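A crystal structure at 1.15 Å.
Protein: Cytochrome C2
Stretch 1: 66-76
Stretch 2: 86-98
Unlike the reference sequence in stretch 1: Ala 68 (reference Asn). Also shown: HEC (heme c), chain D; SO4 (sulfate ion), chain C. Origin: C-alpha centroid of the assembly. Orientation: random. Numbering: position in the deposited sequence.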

# COMPACT_ATOMS: atom_id res chain seq x y z
N TYR A 66 5.21 -3.99 -3.02
CA TYR A 66 4.11 -4.29 -2.11
C TYR A 66 2.88 -4.76 -2.90
O TYR A 66 2.18 -5.69 -2.48
CB TYR A 66 3.79 -3.07 -1.25
CG TYR A 66 2.39 -3.04 -0.72
CD1 TYR A 66 2.05 -3.71 0.48
CD2 TYR A 66 1.39 -2.36 -1.38
CE1 TYR A 66 0.76 -3.66 0.96
CE2 TYR A 66 0.11 -2.34 -0.90
CZ TYR A 66 -0.20 -2.99 0.27
OH TYR A 66 -1.53 -2.94 0.67
N LEU A 67 2.56 -4.05 -4.00
CA LEU A 67 1.31 -4.33 -4.70
C LEU A 67 1.23 -5.74 -5.26
O LEU A 67 0.11 -6.21 -5.50
CB LEU A 67 1.09 -3.30 -5.81
CG LEU A 67 0.79 -1.89 -5.35
CD1 LEU A 67 0.81 -0.91 -6.55
CD2 LEU A 67 -0.54 -1.77 -4.68
N ALA A 68 2.37 -6.36 -5.49
CA ALA A 68 2.37 -7.76 -5.98
C ALA A 68 2.00 -8.76 -4.90
O ALA A 68 1.61 -9.87 -5.25
CB ALA A 68 3.73 -8.07 -6.52
N ASP A 69 2.23 -8.43 -3.64
CA ASP A 69 2.01 -9.41 -2.57
C ASP A 69 2.06 -8.68 -1.23
O ASP A 69 3.11 -8.63 -0.57
CB ASP A 69 3.02 -10.54 -2.64
CG ASP A 69 2.69 -11.75 -1.78
OD1 ASP A 69 1.98 -11.60 -0.78
OD2 ASP A 69 3.18 -12.84 -2.16
N PRO A 70 0.95 -8.05 -0.83
CA PRO A 70 0.97 -7.24 0.39
C PRO A 70 1.47 -8.00 1.60
O PRO A 70 2.31 -7.48 2.37
CB PRO A 70 -0.49 -6.82 0.51
CG PRO A 70 -0.92 -6.65 -0.94
CD PRO A 70 -0.28 -7.83 -1.59
N ASN A 71 0.96 -9.22 1.82
CA ASN A 71 1.37 -9.94 3.03
C ASN A 71 2.85 -10.23 3.02
O ASN A 71 3.55 -10.07 4.04
CB ASN A 71 0.55 -11.25 3.18
CG ASN A 71 -0.91 -11.03 3.49
OD1 ASN A 71 -1.30 -10.05 4.09
ND2 ASN A 71 -1.77 -12.01 3.11
N ALA A 72 3.37 -10.71 1.90
CA ALA A 72 4.80 -11.10 1.89
C ALA A 72 5.68 -9.88 2.03
O ALA A 72 6.72 -9.90 2.71
CB ALA A 72 5.14 -11.83 0.59
N PHE A 73 5.30 -8.76 1.39
CA PHE A 73 6.15 -7.56 1.47
C PHE A 73 6.23 -7.08 2.90
O PHE A 73 7.30 -6.70 3.39
CB PHE A 73 5.56 -6.48 0.53
CG PHE A 73 6.34 -5.19 0.66
CD1 PHE A 73 7.46 -5.01 -0.16
CD2 PHE A 73 6.02 -4.19 1.56
CE1 PHE A 73 8.23 -3.87 -0.04
CE2 PHE A 73 6.78 -3.07 1.73
CZ PHE A 73 7.89 -2.92 0.92
N LEU A 74 5.07 -6.93 3.56
CA LEU A 74 5.07 -6.40 4.92
C LEU A 74 5.81 -7.31 5.90
O LEU A 74 6.54 -6.85 6.76
CB LEU A 74 3.63 -6.14 5.36
CG LEU A 74 2.88 -5.08 4.55
CD1 LEU A 74 1.38 -5.04 4.95
CD2 LEU A 74 3.46 -3.69 4.66
N LYS A 75 5.63 -8.62 5.75
CA LYS A 75 6.33 -9.56 6.64
C LYS A 75 7.83 -9.47 6.42
O LYS A 75 8.61 -9.53 7.38
CB LYS A 75 5.85 -10.98 6.42
CG LYS A 75 4.44 -11.22 6.90
CD LYS A 75 3.96 -12.57 6.44
CE LYS A 75 2.56 -12.86 6.89
NZ LYS A 75 2.55 -13.29 8.34
N LYS A 76 8.28 -9.34 5.16
CA LYS A 76 9.69 -9.25 4.87
C LYS A 76 10.25 -7.97 5.45
O LYS A 76 11.33 -7.95 6.02
CB LYS A 76 9.90 -9.30 3.36
CG LYS A 76 11.34 -9.13 2.94
CD LYS A 76 11.36 -8.98 1.42
CE LYS A 76 12.69 -8.98 0.71
NZ LYS A 76 12.73 -8.04 -0.45
N GLN A 86 6.46 -9.14 15.15
CA GLN A 86 5.36 -8.20 14.89
C GLN A 86 4.66 -8.48 13.57
O GLN A 86 3.74 -7.76 13.20
CB GLN A 86 5.92 -6.76 14.89
CG GLN A 86 6.36 -6.36 16.31
CD GLN A 86 6.47 -4.87 16.38
OE1 GLN A 86 5.58 -4.15 15.89
NE2 GLN A 86 7.58 -4.47 16.98
N ALA A 87 5.14 -9.52 12.88
CA ALA A 87 4.70 -9.86 11.55
C ALA A 87 3.75 -11.03 11.48
O ALA A 87 3.48 -11.54 10.40
CB ALA A 87 5.91 -10.15 10.65
N VAL A 88 3.23 -11.51 12.61
CA VAL A 88 2.33 -12.62 12.65
C VAL A 88 0.98 -12.17 12.08
O VAL A 88 0.46 -11.08 12.35
CB VAL A 88 2.21 -13.16 14.09
CG1 VAL A 88 1.21 -14.29 14.17
CG2 VAL A 88 3.61 -13.52 14.58
N GLY A 89 0.37 -13.03 11.30
CA GLY A 89 -0.93 -12.78 10.71
C GLY A 89 -0.91 -12.13 9.37
O GLY A 89 0.17 -12.02 8.75
N VAL A 90 -2.03 -11.69 8.87
CA VAL A 90 -2.20 -11.24 7.52
C VAL A 90 -2.98 -9.92 7.48
O VAL A 90 -3.62 -9.47 8.39
CB VAL A 90 -2.94 -12.27 6.66
CG1 VAL A 90 -2.13 -13.56 6.60
CG2 VAL A 90 -4.35 -12.55 7.12
N THR A 91 -2.93 -9.27 6.32
CA THR A 91 -3.65 -8.04 6.04
C THR A 91 -5.14 -8.29 5.77
O THR A 91 -5.60 -9.43 5.56
CB THR A 91 -3.05 -7.29 4.85
OG1 THR A 91 -3.18 -8.03 3.62
CG2 THR A 91 -1.61 -6.98 5.10
N LYS A 92 -5.90 -7.21 5.74
CA LYS A 92 -7.32 -7.19 5.40
C LYS A 92 -7.54 -7.19 3.90
O LYS A 92 -6.79 -6.50 3.18
CB LYS A 92 -7.99 -5.93 6.01
CG LYS A 92 -8.16 -5.88 7.51
CD LYS A 92 -8.90 -4.65 8.03
CE LYS A 92 -8.98 -4.58 9.52
NZ LYS A 92 -10.26 -4.89 10.21
N MET A 93 -8.57 -7.89 3.43
CA MET A 93 -9.14 -7.79 2.08
C MET A 93 -8.00 -7.72 1.03
O MET A 93 -7.82 -6.76 0.26
CB MET A 93 -10.11 -6.62 1.91
CG MET A 93 -11.34 -6.75 2.79
SD MET A 93 -12.42 -8.13 2.39
CE MET A 93 -13.13 -7.54 0.84
N THR A 94 -7.21 -8.76 1.05
CA THR A 94 -5.91 -8.77 0.35
C THR A 94 -6.12 -8.89 -1.14
O THR A 94 -6.88 -9.72 -1.63
CB THR A 94 -5.04 -9.90 0.92
OG1 THR A 94 -5.05 -9.90 2.33
CG2 THR A 94 -3.64 -9.76 0.43
N PHE A 95 -5.42 -8.04 -1.91
CA PHE A 95 -5.39 -8.05 -3.36
C PHE A 95 -3.93 -8.00 -3.85
O PHE A 95 -3.14 -7.32 -3.25
CB PHE A 95 -6.11 -6.79 -3.86
CG PHE A 95 -6.10 -6.62 -5.35
CD1 PHE A 95 -6.92 -7.40 -6.13
CD2 PHE A 95 -5.28 -5.71 -5.99
CE1 PHE A 95 -6.91 -7.25 -7.48
CE2 PHE A 95 -5.30 -5.53 -7.33
CZ PHE A 95 -6.15 -6.31 -8.11
N LYS A 96 -3.67 -8.73 -4.93
CA LYS A 96 -2.37 -8.78 -5.58
C LYS A 96 -2.46 -8.38 -7.02
O LYS A 96 -3.38 -8.85 -7.70
CB LYS A 96 -1.74 -10.20 -5.46
CG LYS A 96 -1.57 -10.66 -4.04
CD LYS A 96 -0.80 -11.96 -3.85
CE LYS A 96 -1.48 -13.11 -4.52
NZ LYS A 96 -0.58 -14.31 -4.32
N LEU A 97 -1.50 -7.60 -7.50
CA LEU A 97 -1.39 -7.25 -8.92
C LEU A 97 -0.05 -7.69 -9.44
O LEU A 97 1.02 -7.16 -9.06
CB LEU A 97 -1.52 -5.73 -9.08
CG LEU A 97 -1.38 -5.21 -10.52
CD1 LEU A 97 -2.38 -5.86 -11.46
CD2 LEU A 97 -1.53 -3.69 -10.55
N ALA A 98 -0.03 -8.69 -10.31
CA ALA A 98 1.21 -9.26 -10.76
C ALA A 98 1.99 -8.37 -11.73
O ALA A 98 3.20 -8.26 -11.63
CB ALA A 98 1.01 -10.62 -11.45
FE HEC D . -5.14 -1.62 -1.54
CHA HEC D . -3.96 -1.01 1.63
CHB HEC D . -2.78 0.45 -2.84
CHC HEC D . -6.10 -2.50 -4.70
CHD HEC D . -7.74 -3.34 -0.25
NA HEC D . -3.67 -0.53 -0.76
C1A HEC D . -3.29 -0.42 0.56
C2A HEC D . -2.09 0.33 0.69
C3A HEC D . -1.76 0.78 -0.53
C4A HEC D . -2.75 0.24 -1.46
CMA HEC D . -0.57 1.62 -0.95
CAA HEC D . -1.39 0.71 2.01
CBA HEC D . -2.02 2.01 2.49
CGA HEC D . -1.53 2.54 3.82
O1A HEC D . -0.67 1.93 4.49
O2A HEC D . -2.06 3.63 4.20
NB HEC D . -4.55 -1.13 -3.37
C1B HEC D . -3.59 -0.15 -3.73
C2B HEC D . -3.56 0.01 -5.13
C3B HEC D . -4.40 -0.88 -5.67
C4B HEC D . -5.08 -1.57 -4.56
CMB HEC D . -2.67 1.03 -5.83
CAB HEC D . -4.67 -1.18 -7.15
CBB HEC D . -3.40 -1.77 -7.88
NC HEC D . -6.59 -2.76 -2.33
C1C HEC D . -6.82 -3.03 -3.63
C2C HEC D . -8.00 -3.82 -3.79
C3C HEC D . -8.48 -4.04 -2.54
C4C HEC D . -7.58 -3.40 -1.62
CMC HEC D . -8.62 -4.17 -5.12
CAC HEC D . -9.76 -4.72 -2.08
CBC HEC D . -9.91 -6.16 -2.61
ND HEC D . -5.74 -2.05 0.33
C1D HEC D . -6.90 -2.76 0.63
C2D HEC D . -7.01 -2.75 2.10
C3D HEC D . -5.95 -2.15 2.65
C4D HEC D . -5.14 -1.69 1.49
CMD HEC D . -8.23 -3.41 2.81
CAD HEC D . -5.64 -2.06 4.08
CBD HEC D . -5.15 -3.46 4.56
CGD HEC D . -4.84 -3.61 6.03
O1D HEC D . -5.03 -2.71 6.87
O2D HEC D . -4.46 -4.78 6.34
S SO4 C . -1.86 -14.42 0.30
O1 SO4 C . -1.35 -15.19 -0.88
O2 SO4 C . -0.83 -14.19 1.44
O3 SO4 C . -2.32 -13.05 -0.15
O4 SO4 C . -2.89 -15.27 0.94
O HOH W 1 -2.36 -4.73 -3.95
O HOH W 2 1.56 -15.86 -2.74
O HOH W 3 -4.86 -12.15 3.90
O HOH W 4 1.53 -15.59 10.51

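Stretch 1 is mostly helical, with a break at Asp 69 before the helix that runs from Pro 70 onward. Stretch 2 has no regular helix or strand. It runs antiparallel to stretch 1, so Ala 68 lies near Leu 97, Asn 71 near Val 90, and Lys 75 near Ala 87. Together the two bury 642 Å².

Tyr 66 barely meets stretch 2. Its side chain lies against the heme instead, with Tyr 66 OH 3.1 Å from heme C1A.

Leu 67 makes the one backbone-to-backbone hydrogen bond between the stretches. Leu 97 N donates to Leu 67 O at 2.9 Å, and the N-H...O angle of 165° is nearly straight. The same oxygen receives a CA-H...O contact from Lys 96 CA at 3.6 Å. Water 1 also donates to it, at 3.3 Å from Leu 67 O, and to Phe 95 O at 2.8 Å. The water thus links two carbonyls that cannot bond to each other. The side chain of Leu 67 meets the heme, with CD2 3.5 Å from C2B.

Ala 68 replaces the Asn of the reference sequence. Its CA makes a CA-H...O contact with Leu 97 O at 3.4 Å, so the backbones run close here.

Asp 69 caps the second helix. Its OD1 accepts from Ala 72 N at 3.1 Å, satisfying an amide in the first turn. Its CA-to-CB bond points away from stretch 2, yet the residue still touches the aliphatic part of Lys 96, with Asp 69 CA 4.0 Å from Lys 96 CD. The charged ends stay 4.6 Å apart, Asp 69 OD2 to Lys 96 NZ, beyond a salt bridge. Water 2, off to one side of the pair, makes a weak hydrogen bond to each.

Pro 70 points toward stretch 2. Its ring packs on the backbone of Phe 95, with CG 3.3 Å from Phe 95 O, and on Lys 96, with CD 4.0 Å from Lys 96 CG.

Asn 71 is a polar hub. Its OD1 accepts twice from Thr 91: from N at 2.9 Å and from OG1 at 2.8 Å. One amide oxygen therefore holds both backbone and side chain of the same residue. Asn 71 ND2 donates to sulfate O2 at 2.9 Å and to water 3 at 3.2 Å. That water donates to Thr 91 O and also bonds Thr 94 OG1. The sulfate probably comes from the crystallisation liquor.

Ala 72 and Phe 73 lie out of reach. Leu 74 turns back toward stretch 2 and adds a nonpolar contact, CD1 to Thr 91 CG2 at 3.6 Å.

Lys 75 closes the contact. Its CA-to-CB bond points sideways, but the long side chain brings NZ to two backbone carbonyls. Lys 75 NZ donates to Gly 89 O at 2.7 Å and to Ala 87 O at 2.9 Å. The ammonium group suits this role because it has several protons to give. Lys 76 points away and makes no contact.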